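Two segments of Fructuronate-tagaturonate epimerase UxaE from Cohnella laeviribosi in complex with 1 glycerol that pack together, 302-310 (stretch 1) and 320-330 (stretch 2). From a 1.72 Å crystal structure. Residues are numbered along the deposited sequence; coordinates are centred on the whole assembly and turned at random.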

ATOM      1  N   ALA A 302     -10.933  -1.892   7.300  1.00 20.44           N
ATOM      2  CA  ALA A 302      -9.667  -1.898   8.030  1.00 22.67           C
ATOM      3  C   ALA A 302      -9.925  -1.362   9.425  1.00 25.06           C
ATOM      4  O   ALA A 302      -9.933  -0.141   9.625  1.00 24.43           O
ATOM      5  N   PRO A 303     -10.183  -2.215  10.409  1.00 21.76           N
ATOM      6  CA  PRO A 303     -10.380  -1.723  11.772  1.00 24.31           C
ATOM      7  C   PRO A 303      -9.041  -1.415  12.424  1.00 24.28           C
ATOM      8  O   PRO A 303      -7.974  -1.720  11.896  1.00 23.27           O
ATOM      9  N   ARG A 304      -9.116  -0.746  13.569  1.00 28.52           N
ATOM     10  CA  ARG A 304      -7.962  -0.628  14.451  1.00 27.20           C
ATOM     11  C   ARG A 304      -8.038  -1.790  15.432  1.00 23.68           C
ATOM     12  O   ARG A 304      -8.960  -1.868  16.249  1.00 25.90           O
ATOM     13  N   PHE A 305      -7.093  -2.716  15.319  1.00 24.78           N
ATOM     14  CA  PHE A 305      -7.086  -3.886  16.179  1.00 23.32           C
ATOM     15  C   PHE A 305      -6.550  -3.554  17.568  1.00 23.37           C
ATOM     16  O   PHE A 305      -5.770  -2.615  17.758  1.00 20.27           O
ATOM     17  N   ILE A 306      -6.982  -4.350  18.549  1.00 21.12           N
ATOM     18  CA  ILE A 306      -6.424  -4.255  19.888  1.00 19.26           C
ATOM     19  C   ILE A 306      -4.905  -4.420  19.828  1.00 17.25           C
ATOM     20  O   ILE A 306      -4.384  -5.203  19.031  1.00 19.74           O
ATOM     21  N   GLY A 307      -4.192  -3.648  20.644  1.00 19.41           N
ATOM     22  CA  GLY A 307      -2.733  -3.602  20.570  1.00 18.86           C
ATOM     23  C   GLY A 307      -2.251  -2.492  19.650  1.00 18.07           C
ATOM     24  O   GLY A 307      -2.965  -1.523  19.379  1.00 17.91           O
ATOM     25  N   GLU A 308      -1.017  -2.631  19.163  1.00 16.59           N
ATOM     26  CA  GLU A 308      -0.468  -1.629  18.256  1.00 14.51           C
ATOM     27  C   GLU A 308       0.182  -2.266  17.036  1.00 15.19           C
ATOM     28  O   GLU A 308       0.882  -3.277  17.144  1.00 15.71           O
ATOM     29  N   PHE A 309      -0.037  -1.634  15.887  1.00 15.23           N
ATOM     30  CA  PHE A 309       0.563  -1.983  14.598  1.00 15.35           C
ATOM     31  C   PHE A 309       1.409  -0.796  14.167  1.00 15.25           C
ATOM     32  O   PHE A 309       0.956   0.031  13.370  1.00 17.62           O
ATOM     33  N   GLN A 310       2.639  -0.710  14.682  1.00 13.91           N
ATOM     34  CA  GLN A 310       3.546   0.370  14.320  1.00 15.13           C
ATOM     35  C   GLN A 310       4.361  -0.011  13.088  1.00 15.11           C
ATOM     36  O   GLN A 310       4.579  -1.193  12.796  1.00 15.84           O
ATOM     37  N   ALA A 320      -2.938 -13.339  22.429  1.00 18.89           N
ATOM     38  CA  ALA A 320      -4.134 -14.117  22.729  1.00 20.05           C
ATOM     39  C   ALA A 320      -5.382 -13.248  22.636  1.00 18.61           C
ATOM     40  O   ALA A 320      -6.411 -13.681  22.100  1.00 19.49           O
ATOM     41  N   GLN A 321      -5.310 -12.017  23.152  1.00 20.07           N
ATOM     42  CA  GLN A 321      -6.442 -11.107  23.033  1.00 18.68           C
ATOM     43  C   GLN A 321      -6.636 -10.682  21.589  1.00 18.70           C
ATOM     44  O   GLN A 321      -7.776 -10.582  21.116  1.00 17.13           O
ATOM     45  N   PHE A 322      -5.535 -10.442  20.867  1.00 17.38           N
ATOM     46  CA  PHE A 322      -5.656 -10.146  19.445  1.00 17.50           C
ATOM     47  C   PHE A 322      -6.403 -11.262  18.725  1.00 16.94           C
ATOM     48  O   PHE A 322      -7.281 -10.992  17.896  1.00 15.15           O
ATOM     49  N   GLU A 323      -6.080 -12.525  19.044  1.00 15.29           N
ATOM     50  CA  GLU A 323      -6.731 -13.643  18.369  1.00 16.13           C
ATOM     51  C   GLU A 323      -8.220 -13.689  18.697  1.00 16.03           C
ATOM     52  O   GLU A 323      -9.053 -13.898  17.805  1.00 14.39           O
ATOM     53  N   ARG A 324      -8.576 -13.473  19.965  1.00 15.03           N
ATOM     54  CA  ARG A 324      -9.990 -13.537  20.339  1.00 17.08           C
ATOM     55  C   ARG A 324     -10.808 -12.483  19.606  1.00 17.56           C
ATOM     56  O   ARG A 324     -11.918 -12.767  19.136  1.00 17.63           O
ATOM     57  N   GLU A 325     -10.278 -11.268  19.488  1.00 13.99           N
ATOM     58  CA  GLU A 325     -10.990 -10.220  18.767  1.00 14.68           C
ATOM     59  C   GLU A 325     -10.974 -10.471  17.266  1.00 17.44           C
ATOM     60  O   GLU A 325     -11.986 -10.242  16.587  1.00 16.51           O
ATOM     61  N   LEU A 326      -9.844 -10.954  16.731  1.00 17.22           N
ATOM     62  CA  LEU A 326      -9.789 -11.274  15.305  1.00 14.42           C
ATOM     63  C   LEU A 326     -10.861 -12.289  14.930  1.00 16.55           C
ATOM     64  O   LEU A 326     -11.474 -12.190  13.863  1.00 16.31           O
ATOM     65  N   ALA A 327     -11.105 -13.274  15.800  1.00 15.27           N
ATOM     66  CA  ALA A 327     -12.124 -14.279  15.510  1.00 17.23           C
ATOM     67  C   ALA A 327     -13.474 -13.627  15.235  1.00 15.88           C
ATOM     68  O   ALA A 327     -14.158 -13.987  14.268  1.00 15.86           O
ATOM     69  N   VAL A 328     -13.864 -12.654  16.066  1.00 16.73           N
ATOM     70  CA  VAL A 328     -15.150 -11.983  15.880  1.00 16.91           C
ATOM     71  C   VAL A 328     -15.107 -11.055  14.668  1.00 15.92           C
ATOM     72  O   VAL A 328     -16.042 -11.031  13.858  1.00 15.20           O
ATOM     73  N   HIS A 329     -14.033 -10.263  14.540  1.00 15.38           N
ATOM     74  CA  HIS A 329     -13.875  -9.379  13.386  1.00 15.69           C
ATOM     75  C   HIS A 329     -14.003 -10.159  12.088  1.00 16.05           C
ATOM     76  O   HIS A 329     -14.676  -9.720  11.150  1.00 13.70           O
ATOM     77  N   ALA A 330     -13.347 -11.324  12.018  1.00 14.86           N
ATOM     78  CA  ALA A 330     -13.384 -12.133  10.800  1.00 15.24           C
ATOM     79  C   ALA A 330     -14.776 -12.691  10.551  1.00 13.83           C
ATOM     80  O   ALA A 330     -15.202 -12.818   9.396  1.00 15.13           O
TER

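This is a small, mostly aromatic contact in which an irregular segment of chain lies against one side of a helix, with no direct hydrogen bond between the two and a single water joining their polar groups. The two stretches bury 395 Å² in total, and their closest approach in backbone register is at Ile306 and Phe322, whose CA atoms are 6.0 Å apart; toward Pro303 and His329 the CA-to-CA distance opens to 8.6 Å.

On the helix, Gln321, Glu325 and His329 point their CA-to-CB bonds toward the loop. They recur every four residues, about one helical turn, so they line a single stripe. Phe322 starts out sideways, but its t rotamer (chi1 172°, chi2 82°) brings the ring back to the loop, and it gives more area to the contact than any other helix residue. From the loop, Pro303, Phe305 and Ile306 point toward the helix, whereas Arg304 points away and stays partly exposed.

Phe305 and Phe322 are the two middle members of a chain of four rings. The m rotamer of Phe305 (chi1 -62°) sets its ring between Phe322 and His329. Phe322 turns its edge toward the face of Phe305, with centroids 5.5 Å apart, planes at 69° and CE1 of Phe322 3.8 Å from CG of Phe305. Phe305 in turn offers its own edge to the face of His329 in an offset arrangement, with planes at 79° and CD1 of Phe305 3.9 Å from CD2 of His329. One ring thus uses its face for one neighbour and its edge for the next. Phe309, also m, begins sideways but reaches Phe322 with its tip, CZ lying 3.8 Å from CE1 of Phe322; these two rings meet obliquely. Pro303 adds a looser contact, its CB 4.5 Å from CE1 of His329.

Ile306, with chi1 t and chi2 p, packs where the backbones are closest, stays partly exposed, and has the largest contact area of any residue here. Its CG2 rests 3.7 Å from CA of Phe322 and 4.3 Å from CG of Gln321, so the methyl packs on helix backbone as well as side chain. Gly307 follows with phi/psi of 92/-158, where a CB would jam against the carbonyl oxygen of Ile306; the local backbone, rather than the helix, calls for glycine.

The polar chemistry is concentrated around water 1. It accepts from the backbone N of Ile306 at 3.0 Å and donates to OE1 of Glu325 at 2.7 Å, while NE2 of His329 lies within hydrogen-bonding distance of its oxygen at 3.2 Å. The water thereby serves a loop amide and two helix side chains one turn apart. Glu325, in an m, t conformation, is also held from within the helix: NE2 of Gln321 donates to its OE2 at 3.1 Å. Gln321 itself receives NH2 of Arg324 on OE1 at 2.7 Å. The rule is economical: two of the three ring pairs meet edge to face, and one water links the polar groups beside them.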

ATOM      1  CB  ALA A 302      -8.610  -1.047   7.317  1.00 21.87           C
ATOM      2  CB  PRO A 303     -11.093  -2.877  12.471  1.00 26.31           C
ATOM      3  CG  PRO A 303     -10.615  -4.096  11.734  1.00 26.61           C
ATOM      4  CD  PRO A 303     -10.333  -3.681  10.322  1.00 23.11           C
ATOM      5  CB  ARG A 304      -7.930   0.704  15.191  1.00 31.16           C
ATOM      6  CG  ARG A 304      -6.979   0.631  16.389  1.00 31.59           C
ATOM      7  CD  ARG A 304      -6.142   1.866  16.546  1.00 39.53           C
ATOM      8  NE  ARG A 304      -5.586   1.950  17.892  1.00 40.40           N
ATOM      9  CZ  ARG A 304      -4.328   1.652  18.188  1.00 41.36           C
ATOM     10  NH1 ARG A 304      -3.507   1.251  17.226  1.00 41.37           N
ATOM     11  NH2 ARG A 304      -3.890   1.747  19.436  1.00 41.30           N
ATOM     12  CB  PHE A 305      -6.241  -5.004  15.554  1.00 20.24           C
ATOM     13  CG  PHE A 305      -6.757  -5.494  14.223  1.00 19.01           C
ATOM     14  CD1 PHE A 305      -7.869  -6.299  14.155  1.00 23.97           C
ATOM     15  CD2 PHE A 305      -6.094  -5.171  13.047  1.00 24.35           C
ATOM     16  CE1 PHE A 305      -8.336  -6.760  12.950  1.00 19.65           C
ATOM     17  CE2 PHE A 305      -6.559  -5.626  11.821  1.00 24.05           C
ATOM     18  CZ  PHE A 305      -7.685  -6.415  11.773  1.00 22.47           C
ATOM     19  CB  ILE A 306      -7.091  -5.303  20.797  1.00 24.36           C
ATOM     20  CG1 ILE A 306      -6.740  -5.026  22.249  1.00 24.88           C
ATOM     21  CG2 ILE A 306      -6.708  -6.716  20.374  1.00 24.29           C
ATOM     22  CD1 ILE A 306      -7.422  -3.800  22.793  1.00 35.59           C
ATOM     23  CB  GLU A 308       0.573  -0.748  18.948  1.00 17.16           C
ATOM     24  CG  GLU A 308       0.057  -0.019  20.161  1.00 19.35           C
ATOM     25  CD  GLU A 308       1.140   0.858  20.758  1.00 23.94           C
ATOM     26  OE1 GLU A 308       1.685   1.698  20.016  1.00 24.33           O
ATOM     27  OE2 GLU A 308       1.445   0.692  21.954  1.00 25.17           O
ATOM     28  CB  PHE A 309      -0.523  -2.285  13.531  1.00 14.77           C
ATOM     29  CG  PHE A 309      -1.098  -3.676  13.588  1.00 15.95           C
ATOM     30  CD1 PHE A 309      -1.878  -4.091  14.665  1.00 16.30           C
ATOM     31  CD2 PHE A 309      -0.892  -4.548  12.534  1.00 15.54           C
ATOM     32  CE1 PHE A 309      -2.413  -5.380  14.687  1.00 15.25           C
ATOM     33  CE2 PHE A 309      -1.413  -5.841  12.549  1.00 15.91           C
ATOM     34  CZ  PHE A 309      -2.177  -6.252  13.638  1.00 16.30           C
ATOM     35  CB  GLN A 310       4.499   0.696  15.466  1.00 14.97           C
ATOM     36  CG  GLN A 310       3.803   1.303  16.676  1.00 14.61           C
ATOM     37  CD  GLN A 310       4.788   1.779  17.703  1.00 15.57           C
ATOM     38  OE1 GLN A 310       5.929   2.097  17.375  1.00 15.00           O
ATOM     39  NE2 GLN A 310       4.356   1.846  18.959  1.00 16.53           N
ATOM     40  CB  ALA A 320      -4.021 -14.752  24.118  1.00 20.15           C
ATOM     41  CB  GLN A 321      -6.248  -9.881  23.931  1.00 20.98           C
ATOM     42  CG  GLN A 321      -7.442  -8.932  23.936  1.00 28.64           C
ATOM     43  CD  GLN A 321      -8.698  -9.575  24.513  1.00 35.68           C
ATOM     44  OE1 GLN A 321      -8.623 -10.445  25.393  1.00 37.76           O
ATOM     45  NE2 GLN A 321      -9.858  -9.150  24.024  1.00 36.59           N
ATOM     46  CB  PHE A 322      -4.277  -9.936  18.811  1.00 14.50           C
ATOM     47  CG  PHE A 322      -4.325  -9.815  17.312  1.00 15.02           C
ATOM     48  CD1 PHE A 322      -4.646  -8.602  16.713  1.00 14.92           C
ATOM     49  CD2 PHE A 322      -4.068 -10.916  16.504  1.00 18.10           C
ATOM     50  CE1 PHE A 322      -4.711  -8.486  15.326  1.00 15.66           C
ATOM     51  CE2 PHE A 322      -4.138 -10.813  15.117  1.00 15.62           C
ATOM     52  CZ  PHE A 322      -4.458  -9.584  14.532  1.00 15.21           C
ATOM     53  CB  GLU A 323      -6.061 -14.972  18.745  1.00 16.13           C
ATOM     54  CG  GLU A 323      -6.806 -16.186  18.154  1.00 16.89           C
ATOM     55  CD  GLU A 323      -6.088 -17.517  18.379  1.00 20.70           C
ATOM     56  OE1 GLU A 323      -5.019 -17.513  19.018  1.00 20.61           O
ATOM     57  OE2 GLU A 323      -6.600 -18.563  17.912  1.00 20.48           O
ATOM     58  CB  ARG A 324     -10.156 -13.374  21.850  1.00 20.78           C
ATOM     59  CG  ARG A 324      -9.745 -14.605  22.641  1.00 22.66           C
ATOM     60  CD  ARG A 324     -10.157 -14.479  24.102  1.00 31.26           C
ATOM     61  NE  ARG A 324      -9.354 -13.491  24.813  1.00 32.98           N
ATOM     62  CZ  ARG A 324      -8.169 -13.747  25.363  1.00 29.67           C
ATOM     63  NH1 ARG A 324      -7.646 -14.966  25.287  1.00 33.92           N
ATOM     64  NH2 ARG A 324      -7.511 -12.787  25.998  1.00 32.95           N
ATOM     65  CB  GLU A 325     -10.400  -8.851  19.104  1.00 19.30           C
ATOM     66  CG  GLU A 325     -10.520  -8.580  20.600  1.00 20.48           C
ATOM     67  CD  GLU A 325     -10.552  -7.121  20.965  1.00 30.70           C
ATOM     68  OE1 GLU A 325     -10.420  -6.271  20.061  1.00 30.45           O
ATOM     69  OE2 GLU A 325     -10.716  -6.835  22.175  1.00 33.35           O
ATOM     70  CB  LEU A 326      -8.397 -11.793  14.928  1.00 14.93           C
ATOM     71  CG  LEU A 326      -8.249 -12.381  13.522  1.00 16.11           C
ATOM     72  CD1 LEU A 326      -8.421 -11.272  12.498  1.00 18.71           C
ATOM     73  CD2 LEU A 326      -6.896 -13.069  13.346  1.00 16.83           C
ATOM     74  CB  ALA A 327     -12.231 -15.271  16.673  1.00 17.43           C
ATOM     75  CB  VAL A 328     -15.548 -11.221  17.153  1.00 17.97           C
ATOM     76  CG1 VAL A 328     -16.996 -10.773  17.041  1.00 15.18           C
ATOM     77  CG2 VAL A 328     -15.365 -12.114  18.365  1.00 21.06           C
ATOM     78  CB  HIS A 329     -12.507  -8.690  13.408  1.00 17.87           C
ATOM     79  CG  HIS A 329     -12.384  -7.576  14.399  1.00 20.09           C
ATOM     80  ND1 HIS A 329     -13.299  -6.551  14.488  1.00 23.43           N
ATOM     81  CD2 HIS A 329     -11.422  -7.305  15.311  1.00 20.76           C
ATOM     82  CE1 HIS A 329     -12.918  -5.706  15.431  1.00 24.90           C
ATOM     83  NE2 HIS A 329     -11.785  -6.142  15.948  1.00 23.05           N
ATOM     84  CB  ALA A 330     -12.382 -13.285  10.890  1.00 15.45           C
TER
HETATM   85  O   HOH W   1      -9.079  -6.320  17.673  1.00 25.73           O